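Local structure of putative 2,5-diketo-D-gluconic acid reductase B (Sinorhizobium meliloti, 3UP8) at residues A47-I52 with Y70-E75; L127-S132 with R285-Q290; D217-E222 with R277-P282. The protein probably reduces small carbonyl compounds such as methylglyoxal and 2,5-diketo-D-gluconate with NADPH, as an aldo/keto reductase built on a TIM barrel. One frame throughout, in Å; residues are numbered along the deposited sequence.

Contact 1. Residues A47-I52 with Y70-E75. With ACT (acetate ion), chain C.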
loop_
_atom_site.group_PDB
_atom_site.type_symbol
_atom_site.label_atom_id
_atom_site.label_comp_id
_atom_site.label_asym_id
_atom_site.label_seq_id
_atom_site.Cartn_x
_atom_site.Cartn_y
_atom_site.Cartn_z
ATOM N N ALA A 47 -5.915 19.134 -2.631
ATOM C CA ALA A 47 -7.249 19.587 -2.240
ATOM C C ALA A 47 -8.195 18.425 -1.950
ATOM O O ALA A 47 -8.958 18.488 -0.992
ATOM C CB ALA A 47 -7.846 20.525 -3.305
ATOM N N GLU A 48 -8.138 17.374 -2.774
ATOM C CA GLU A 48 -8.921 16.155 -2.529
ATOM C C GLU A 48 -8.578 15.519 -1.176
ATOM O O GLU A 48 -9.474 15.108 -0.433
ATOM C CB GLU A 48 -8.722 15.134 -3.651
ATOM C CG GLU A 48 -9.440 15.454 -4.956
ATOM C CD GLU A 48 -9.164 14.424 -6.047
ATOM O OE1 GLU A 48 -7.979 14.133 -6.330
ATOM O OE2 GLU A 48 -10.138 13.900 -6.630
ATOM N N VAL A 49 -7.281 15.448 -0.858
ATOM C CA VAL A 49 -6.816 14.944 0.442
ATOM C C VAL A 49 -7.360 15.769 1.621
ATOM O O VAL A 49 -7.849 15.200 2.606
ATOM C CB VAL A 49 -5.253 14.846 0.496
ATOM C CG1 VAL A 49 -4.746 14.648 1.926
ATOM C CG2 VAL A 49 -4.763 13.729 -0.411
ATOM N N LEU A 50 -7.282 17.098 1.520
ATOM C CA LEU A 50 -7.752 17.975 2.599
ATOM C C LEU A 50 -9.260 17.865 2.842
ATOM O O LEU A 50 -9.725 18.052 3.966
ATOM C CB LEU A 50 -7.414 19.437 2.314
ATOM C CG LEU A 50 -5.998 19.965 2.469
ATOM C CD1 LEU A 50 -5.993 21.429 2.051
ATOM C CD2 LEU A 50 -5.490 19.801 3.887
ATOM N N ARG A 51 -10.009 17.577 1.783
ATOM C CA ARG A 51 -11.448 17.396 1.873
ATOM C C ARG A 51 -11.815 16.015 2.425
ATOM O O ARG A 51 -12.605 15.909 3.371
ATOM C CB ARG A 51 -12.084 17.592 0.494
ATOM C CG ARG A 51 -13.607 17.816 0.512
ATOM C CD ARG A 51 -14.228 17.444 -0.832
ATOM N NE ARG A 51 -13.424 17.944 -1.951
ATOM C CZ ARG A 51 -13.199 17.278 -3.083
ATOM N NH1 ARG A 51 -13.720 16.068 -3.268
ATOM N NH2 ARG A 51 -12.443 17.823 -4.031
ATOM N N ILE A 52 -11.229 14.964 1.857
ATOM C CA ILE A 52 -11.713 13.601 2.103
ATOM C C ILE A 52 -11.021 12.872 3.258
ATOM O O ILE A 52 -11.681 12.159 4.020
ATOM C CB ILE A 52 -11.668 12.761 0.804
ATOM C CG1 ILE A 52 -12.580 13.394 -0.247
ATOM C CG2 ILE A 52 -12.108 11.329 1.050
ATOM C CD1 ILE A 52 -11.880 13.659 -1.553
ATOM N N TYR A 70 4.133 12.130 -4.899
ATOM C CA TYR A 70 2.713 12.497 -5.079
ATOM C C TYR A 70 2.485 13.981 -4.869
ATOM O O TYR A 70 1.526 14.519 -5.384
ATOM C CB TYR A 70 1.750 11.751 -4.138
ATOM C CG TYR A 70 1.842 10.255 -4.129
ATOM C CD1 TYR A 70 2.356 9.540 -5.216
ATOM C CD2 TYR A 70 1.371 9.543 -3.030
ATOM C CE1 TYR A 70 2.425 8.142 -5.181
ATOM C CE2 TYR A 70 1.440 8.159 -2.988
ATOM C CZ TYR A 70 1.977 7.467 -4.052
ATOM O OH TYR A 70 2.027 6.084 -3.966
ATOM N N GLY A 71 3.351 14.640 -4.107
ATOM C CA GLY A 71 3.212 16.076 -3.876
ATOM C C GLY A 71 2.088 16.462 -2.925
ATOM O O GLY A 71 1.679 17.614 -2.881
ATOM N N ASN A 72 1.572 15.508 -2.154
ATOM C CA ASN A 72 0.475 15.827 -1.227
ATOM C C ASN A 72 0.777 15.517 0.243
ATOM O O ASN A 72 -0.140 15.477 1.073
ATOM C CB ASN A 72 -0.815 15.130 -1.680
ATOM C CG ASN A 72 -0.641 13.619 -1.836
ATOM O OD1 ASN A 72 0.234 13.018 -1.216
ATOM N ND2 ASN A 72 -1.477 13.005 -2.669
ATOM N N GLU A 73 2.055 15.312 0.575
ATOM C CA GLU A 73 2.435 15.022 1.971
ATOM C C GLU A 73 2.008 16.129 2.937
ATOM O O GLU A 73 1.535 15.844 4.051
ATOM C CB GLU A 73 3.944 14.812 2.104
ATOM C CG GLU A 73 4.449 13.439 1.668
ATOM C CD GLU A 73 5.980 13.387 1.623
ATOM O OE1 GLU A 73 6.605 14.367 1.130
ATOM O OE2 GLU A 73 6.557 12.381 2.095
ATOM N N ALA A 74 2.179 17.385 2.517
ATOM C CA ALA A 74 1.772 18.533 3.333
ATOM C C ALA A 74 0.302 18.442 3.771
ATOM O O ALA A 74 -0.028 18.665 4.940
ATOM C CB ALA A 74 2.043 19.865 2.583
ATOM N N GLU A 75 -0.566 18.087 2.835
ATOM C CA GLU A 75 -2.001 18.029 3.103
ATOM C C GLU A 75 -2.349 16.799 3.938
ATOM O O GLU A 75 -3.239 16.864 4.788
ATOM C CB GLU A 75 -2.783 18.077 1.782
ATOM C CG GLU A 75 -2.668 19.439 1.059
ATOM C CD GLU A 75 -1.464 19.570 0.128
ATOM O OE1 GLU A 75 -0.554 18.705 0.140
ATOM O OE2 GLU A 75 -1.425 20.563 -0.636
HETATM C C ACT C . 2.389 4.541 -7.021
HETATM O O ACT C . 1.770 4.372 -5.948
HETATM O OXT ACT C . 3.190 5.484 -7.028
HETATM C CH3 ACT C . 2.200 3.679 -8.230
#

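Contact 2. Residues L127-S132 with R285-Q290. With ACT (acetate ion), chain C.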
loop_
_atom_site.group_PDB
_atom_site.type_symbol
_atom_site.label_atom_id
_atom_site.label_comp_id
_atom_site.label_asym_id
_atom_site.label_seq_id
_atom_site.Cartn_x
_atom_site.Cartn_y
_atom_site.Cartn_z
ATOM N N LEU A 127 11.208 2.360 -0.325
ATOM C CA LEU A 127 11.841 2.719 -1.574
ATOM C C LEU A 127 10.750 2.581 -2.626
ATOM O O LEU A 127 10.153 1.499 -2.789
ATOM C CB LEU A 127 13.027 1.777 -1.877
ATOM C CG LEU A 127 14.072 1.651 -0.760
ATOM C CD1 LEU A 127 15.097 0.543 -1.051
ATOM C CD2 LEU A 127 14.784 3.003 -0.494
ATOM N N HIS A 128 10.498 3.674 -3.342
ATOM C CA HIS A 128 9.332 3.748 -4.231
ATOM C C HIS A 128 9.437 2.842 -5.461
ATOM O O HIS A 128 8.466 2.192 -5.839
ATOM C CB HIS A 128 9.070 5.210 -4.642
ATOM C CG HIS A 128 7.646 5.494 -4.999
ATOM N ND1 HIS A 128 7.083 6.746 -4.865
ATOM C CD2 HIS A 128 6.663 4.688 -5.472
ATOM C CE1 HIS A 128 5.820 6.703 -5.249
ATOM N NE2 HIS A 128 5.536 5.466 -5.616
ATOM N N TRP A 129 10.625 2.790 -6.064
ATOM C CA TRP A 129 10.878 1.992 -7.252
ATOM C C TRP A 129 12.279 1.403 -7.153
ATOM O O TRP A 129 13.153 2.028 -6.561
ATOM C CB TRP A 129 10.758 2.843 -8.524
ATOM C CG TRP A 129 9.337 3.192 -8.851
ATOM C CD1 TRP A 129 8.656 4.292 -8.441
ATOM C CD2 TRP A 129 8.420 2.412 -9.625
ATOM N NE1 TRP A 129 7.365 4.255 -8.915
ATOM C CE2 TRP A 129 7.196 3.103 -9.637
ATOM C CE3 TRP A 129 8.518 1.192 -10.310
ATOM C CZ2 TRP A 129 6.073 2.622 -10.310
ATOM C CZ3 TRP A 129 7.394 0.713 -10.984
ATOM C CH2 TRP A 129 6.187 1.424 -10.961
ATOM N N PRO A 130 12.502 0.208 -7.744
ATOM C CA PRO A 130 13.831 -0.442 -7.719
ATOM C C PRO A 130 14.860 0.131 -8.698
ATOM O O PRO A 130 16.066 0.085 -8.411
ATOM C CB PRO A 130 13.518 -1.891 -8.100
ATOM C CG PRO A 130 12.316 -1.776 -8.979
ATOM C CD PRO A 130 11.483 -0.667 -8.355
ATOM N N GLY A 131 14.387 0.661 -9.830
ATOM C CA GLY A 131 15.259 1.198 -10.885
ATOM C C GLY A 131 15.995 2.468 -10.513
ATOM O O GLY A 131 15.383 3.508 -10.256
ATOM N N SER A 132 17.322 2.363 -10.477
ATOM C CA SER A 132 18.202 3.440 -10.028
ATOM C C SER A 132 19.653 3.047 -10.311
ATOM O O SER A 132 19.999 1.859 -10.262
ATOM C CB SER A 132 18.040 3.654 -8.519
ATOM O OG SER A 132 18.934 4.652 -8.037
ATOM N N ARG A 285 -1.033 -5.503 -16.302
ATOM C CA ARG A 285 -0.275 -4.463 -15.587
ATOM C C ARG A 285 -0.522 -3.087 -16.179
ATOM O O ARG A 285 -0.450 -2.901 -17.405
ATOM C CB ARG A 285 1.221 -4.762 -15.608
ATOM C CG ARG A 285 2.030 -3.807 -14.735
ATOM C CD ARG A 285 3.505 -4.114 -14.833
ATOM N NE ARG A 285 3.819 -5.488 -14.450
ATOM C CZ ARG A 285 3.902 -5.926 -13.193
ATOM N NH1 ARG A 285 3.693 -5.091 -12.172
ATOM N NH2 ARG A 285 4.199 -7.207 -12.957
ATOM N N ILE A 286 -0.806 -2.132 -15.295
ATOM C CA ILE A 286 -1.109 -0.752 -15.667
ATOM C C ILE A 286 0.118 0.155 -15.541
ATOM O O ILE A 286 0.383 0.963 -16.426
ATOM C CB ILE A 286 -2.253 -0.186 -14.784
ATOM C CG1 ILE A 286 -3.528 -1.021 -14.953
ATOM C CG2 ILE A 286 -2.525 1.316 -15.091
ATOM C CD1 ILE A 286 -4.555 -0.782 -13.847
ATOM N N VAL A 287 0.866 0.013 -14.443
ATOM C CA VAL A 287 1.978 0.925 -14.137
ATOM C C VAL A 287 3.323 0.278 -14.487
ATOM O O VAL A 287 3.714 -0.715 -13.886
ATOM C CB VAL A 287 1.949 1.355 -12.631
ATOM C CG1 VAL A 287 3.035 2.388 -12.330
ATOM C CG2 VAL A 287 0.572 1.922 -12.257
ATOM N N ASN A 288 4.035 0.848 -15.461
ATOM C CA ASN A 288 5.276 0.250 -15.961
ATOM C C ASN A 288 6.262 1.325 -16.479
ATOM O O ASN A 288 6.587 1.347 -17.673
ATOM C CB ASN A 288 4.925 -0.737 -17.085
ATOM C CG ASN A 288 5.954 -1.847 -17.255
ATOM O OD1 ASN A 288 7.045 -1.821 -16.678
ATOM N ND2 ASN A 288 5.600 -2.841 -18.059
ATOM N N PRO A 289 6.711 2.245 -15.599
ATOM C CA PRO A 289 7.583 3.317 -16.108
ATOM C C PRO A 289 8.994 2.834 -16.444
ATOM O O PRO A 289 9.655 2.173 -15.637
ATOM C CB PRO A 289 7.581 4.360 -14.984
ATOM C CG PRO A 289 7.220 3.598 -13.761
ATOM C CD PRO A 289 6.355 2.435 -14.184
ATOM N N GLN A 290 9.425 3.139 -17.663
ATOM C CA GLN A 290 10.744 2.737 -18.148
ATOM C C GLN A 290 11.840 3.328 -17.261
ATOM O O GLN A 290 11.796 4.509 -16.913
ATOM C CB GLN A 290 10.912 3.176 -19.613
ATOM C CG GLN A 290 12.305 2.954 -20.208
ATOM C CD GLN A 290 12.743 1.503 -20.158
ATOM O OE1 GLN A 290 13.930 1.212 -19.966
ATOM N NE2 GLN A 290 11.786 0.579 -20.320
HETATM C C ACT C . 2.389 4.541 -7.021
HETATM O O ACT C . 1.770 4.372 -5.948
HETATM O OXT ACT C . 3.190 5.484 -7.028
HETATM C CH3 ACT C . 2.200 3.679 -8.230
#

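Contact 3. Residues D217-E222 with R277-P282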
loop_
_atom_site.group_PDB
_atom_site.type_symbol
_atom_site.label_atom_id
_atom_site.label_comp_id
_atom_site.label_asym_id
_atom_site.label_seq_id
_atom_site.Cartn_x
_atom_site.Cartn_y
_atom_site.Cartn_z
ATOM N N ASP A 217 -16.713 -5.009 -14.646
ATOM C CA ASP A 217 -16.566 -6.442 -14.831
ATOM C C ASP A 217 -17.866 -7.174 -14.492
ATOM O O ASP A 217 -18.407 -7.003 -13.395
ATOM C CB ASP A 217 -15.402 -6.986 -14.003
ATOM C CG ASP A 217 -15.009 -8.394 -14.407
ATOM O OD1 ASP A 217 -15.766 -9.333 -14.095
ATOM O OD2 ASP A 217 -13.937 -8.574 -15.021
ATOM N N PRO A 218 -18.371 -7.985 -15.441
ATOM C CA PRO A 218 -19.631 -8.718 -15.243
ATOM C C PRO A 218 -19.527 -9.815 -14.183
ATOM O O PRO A 218 -20.467 -9.993 -13.402
ATOM C CB PRO A 218 -19.911 -9.330 -16.623
ATOM C CG PRO A 218 -18.568 -9.399 -17.295
ATOM C CD PRO A 218 -17.802 -8.211 -16.785
ATOM N N LEU A 219 -18.411 -10.546 -14.153
ATOM C CA LEU A 219 -18.229 -11.564 -13.124
ATOM C C LEU A 219 -18.224 -10.937 -11.722
ATOM O O LEU A 219 -18.866 -11.458 -10.799
ATOM C CB LEU A 219 -16.975 -12.411 -13.367
ATOM C CG LEU A 219 -16.600 -13.421 -12.266
ATOM C CD1 LEU A 219 -17.563 -14.609 -12.202
ATOM C CD2 LEU A 219 -15.168 -13.917 -12.439
ATOM N N LEU A 220 -17.518 -9.817 -11.574
ATOM C CA LEU A 220 -17.426 -9.130 -10.277
ATOM C C LEU A 220 -18.748 -8.500 -9.847
ATOM O O LEU A 220 -19.061 -8.454 -8.659
ATOM C CB LEU A 220 -16.305 -8.084 -10.275
ATOM C CG LEU A 220 -14.898 -8.583 -10.625
ATOM C CD1 LEU A 220 -13.875 -7.446 -10.525
ATOM C CD2 LEU A 220 -14.484 -9.776 -9.772
ATOM N N THR A 221 -19.524 -8.019 -10.813
ATOM C CA THR A 221 -20.864 -7.512 -10.529
ATOM C C THR A 221 -21.780 -8.661 -10.102
ATOM O O THR A 221 -22.640 -8.481 -9.238
ATOM C CB THR A 221 -21.458 -6.761 -11.741
ATOM O OG1 THR A 221 -20.577 -5.699 -12.121
ATOM C CG2 THR A 221 -22.819 -6.174 -11.406
ATOM N N GLU A 222 -21.577 -9.838 -10.696
ATOM C CA GLU A 222 -22.372 -11.020 -10.372
ATOM C C GLU A 222 -22.100 -11.480 -8.943
ATOM O O GLU A 222 -23.029 -11.745 -8.169
ATOM C CB GLU A 222 -22.105 -12.169 -11.353
ATOM C CG GLU A 222 -23.100 -13.329 -11.186
ATOM C CD GLU A 222 -22.637 -14.640 -11.802
ATOM O OE1 GLU A 222 -21.860 -14.628 -12.790
ATOM O OE2 GLU A 222 -23.078 -15.698 -11.304
ATOM N N ARG A 277 -9.588 -15.073 -9.340
ATOM C CA ARG A 277 -8.202 -15.385 -9.693
ATOM C C ARG A 277 -8.020 -15.670 -11.200
ATOM O O ARG A 277 -6.965 -15.350 -11.780
ATOM C CB ARG A 277 -7.703 -16.560 -8.842
ATOM C CG ARG A 277 -6.189 -16.784 -8.866
ATOM C CD ARG A 277 -5.830 -18.206 -8.422
ATOM N NE ARG A 277 -4.664 -18.742 -9.146
ATOM C CZ ARG A 277 -4.697 -19.281 -10.372
ATOM N NH1 ARG A 277 -5.836 -19.367 -11.058
ATOM N NH2 ARG A 277 -3.575 -19.730 -10.930
ATOM N N GLU A 278 -9.050 -16.253 -11.822
ATOM C CA GLU A 278 -9.050 -16.565 -13.265
ATOM C C GLU A 278 -9.041 -15.342 -14.190
ATOM O O GLU A 278 -8.808 -15.477 -15.393
ATOM C CB GLU A 278 -10.260 -17.436 -13.647
ATOM C CG GLU A 278 -10.313 -18.816 -13.005
ATOM C CD GLU A 278 -9.108 -19.700 -13.328
ATOM O OE1 GLU A 278 -8.396 -19.441 -14.334
ATOM O OE2 GLU A 278 -8.886 -20.672 -12.563
ATOM N N LEU A 279 -9.321 -14.166 -13.635
ATOM C CA LEU A 279 -9.359 -12.931 -14.414
ATOM C C LEU A 279 -7.985 -12.398 -14.837
ATOM O O LEU A 279 -7.921 -11.459 -15.623
ATOM C CB LEU A 279 -10.148 -11.840 -13.672
ATOM C CG LEU A 279 -11.641 -12.095 -13.449
ATOM C CD1 LEU A 279 -12.254 -10.986 -12.593
ATOM C CD2 LEU A 279 -12.380 -12.244 -14.783
ATOM N N ALA A 280 -6.902 -12.992 -14.334
ATOM C CA ALA A 280 -5.546 -12.509 -14.628
ATOM C C ALA A 280 -5.223 -12.570 -16.129
ATOM O O ALA A 280 -5.544 -13.554 -16.806
ATOM C CB ALA A 280 -4.507 -13.267 -13.815
ATOM N N ARG A 281 -4.611 -11.497 -16.631
ATOM C CA ARG A 281 -4.296 -11.340 -18.052
ATOM C C ARG A 281 -2.807 -11.027 -18.201
ATOM O O ARG A 281 -2.249 -10.271 -17.391
ATOM C CB ARG A 281 -5.102 -10.184 -18.665
ATOM C CG ARG A 281 -6.635 -10.295 -18.614
ATOM C CD ARG A 281 -7.186 -11.288 -19.644
ATOM N NE ARG A 281 -6.682 -11.028 -20.998
ATOM C CZ ARG A 281 -6.369 -11.977 -21.879
ATOM N NH1 ARG A 281 -6.509 -13.261 -21.563
ATOM N NH2 ARG A 281 -5.904 -11.645 -23.078
ATOM N N PRO A 282 -2.154 -11.587 -19.242
ATOM C CA PRO A 282 -0.732 -11.282 -19.454
ATOM C C PRO A 282 -0.478 -9.785 -19.699
ATOM O O PRO A 282 0.637 -9.309 -19.511
ATOM C CB PRO A 282 -0.363 -12.119 -20.688
ATOM C CG PRO A 282 -1.677 -12.360 -21.395
ATOM C CD PRO A 282 -2.715 -12.440 -20.315
#

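Contact 1. Residues A47-I52 with Y70-E75
Leu50 and Glu75 meet flank to flank, the branch of the leucine lying slantwise against the aliphatic part of the glutamate. Leu50 CG comes to 3.7 Å from Glu75 CG, and Leu50 CD2 rests 3.8 Å from Glu75 CB. An acidic residue serves as an apolar partner here through the bend in its chain: chi2 of 87° turns the carboxylate away, and CB and CG are what its side chain lays against Leu50. Next to this pair, Val49 points toward the other segment and divides its two methyls between two neighbours. Val49 CG1, anti to the backbone N (chi1 166°), reaches the start of helix 73-83, 3.8 Å from Glu75 C, while Val49 CG2 lies 4.1 Å from Asn72 ND2, the two side chains crossing at about a right angle. That amide is a buried polar group satisfied at both ends: ND2 donates to the carbonyls of Thr41 and Met44, and OD1 is bonded to Thr66 OG1. Farther along the loop, Tyr70 OH donates to acetate O at 2.6 Å and is also bonded to Lys95 NZ, with acetate OXT near the plane of the ring at its edge. Helix-to-helix packing thus adjoins the predicted proton donor, Tyr70, and its predicted pKa-lowering partner, Lys95, at the barrel mouth where aldo/keto reductases hold their active site.

Contact 2. Residues L127-S132 with R285-Q290
His128 NE2 donates to OXT of the bound acetate at 2.7 Å, with an N-H...O angle of 147°; the ion probably comes from the crystallisation liquor. The carboxylate carbon lies in the plane of the imidazole, at the ring edge. One residue on, the indole of Trp129 carries the contact with residues 285-290, and it is met from two directions. Pro289 sits over one face of the six-membered ring, a CH-pi contact in which Pro289 CG stands 3.9 Å from the centroid of the Trp129 ring and 18° off the normal; Pro289 CD approaches still nearer the rim, 3.4 Å from Trp129 CH2. Val287 comes in at the edge instead, where chi1 of -176° sets its CG1 anti to the backbone N and near the ring plane. There Val287 CG1 lies 3.6 Å from Trp129 CH2. Tyr206 of the barrel touches both Trp129 and Val287, and Glu182 receives the backbone N-H groups of Ile286 and Val287. The role of His128 in substrate binding is predicted, and the acetate is consistent with a site where a small oxygen-bearing ligand could be held by hydrogen bonds beside apolar side chains.

Contact 3. Residues D217-E222 with R277-P282
Leu279 reaches across to three residues at the start of helix 218-227, and nearly all of the packing gathers round its two methyls. On the buried side Leu279 CD1 lies 3.8 Å from Leu220 CD2 and at a like distance from Asp217 OD2. The leucine points toward the helix from the type I turn of residues 277-280, and chi1 of -65°, with CG anti to the carbonyl carbon, sets where its two methyls fall; both leucines of the helix cross it obliquely, whereas Asp217 comes at it from the opposite direction. The aspartate is the polar element of this compact part and has work of its own. As N-cap of the helix, Asp217 OD1 accepts from Leu220 N, a 3.1 Å bond that arrives on the anti side of the carboxylate, 27° out of its plane. The other oxygen, OD2, is bonded to Tyr186 OH, which together with the cap would hold the carboxylate in a set rotation. Its backbone oxygen is doubly engaged too, since Thr221 N and Thr221 OG1 reach it from opposite faces of the carbonyl plane.

The looser side is the meeting of two partly exposed leucines, where Leu279 CD2 is 4.0 Å from Leu219 CD2. Arg277 and Glu278, linked by a long salt bridge, form an exposed flank beyond it. Pro185 and Tyr186 also touch Leu279, while Leu220 and Thr221 rest on Ala231 of helix 231-240; the contact therefore sets the turn that ends helix 270-277 against the first turn of helix 218-227, outside the barrel strands.

From the N terminus, contact 1 closes first: it spans the short passage from helix 46-59 through strand 63-65 to helix 73-83, and is complete before contact 2 opens at the end of strand 122-127. Contact 2 then makes a far longer loop, bringing the tail beyond helix 270-277 back to the loop that follows strand 122-127, beside the active site. Contact 3 lies wholly within that span, its second segment ending just short of residue 285, and no contacts cross. Contacts 1 and 2 meet at the active site, where Tyr70 CE1 and His128 CE1 are 3.7 Å apart and one acetate touches both; contact 3 lies about 22 Å from contact 1 by nearest atoms.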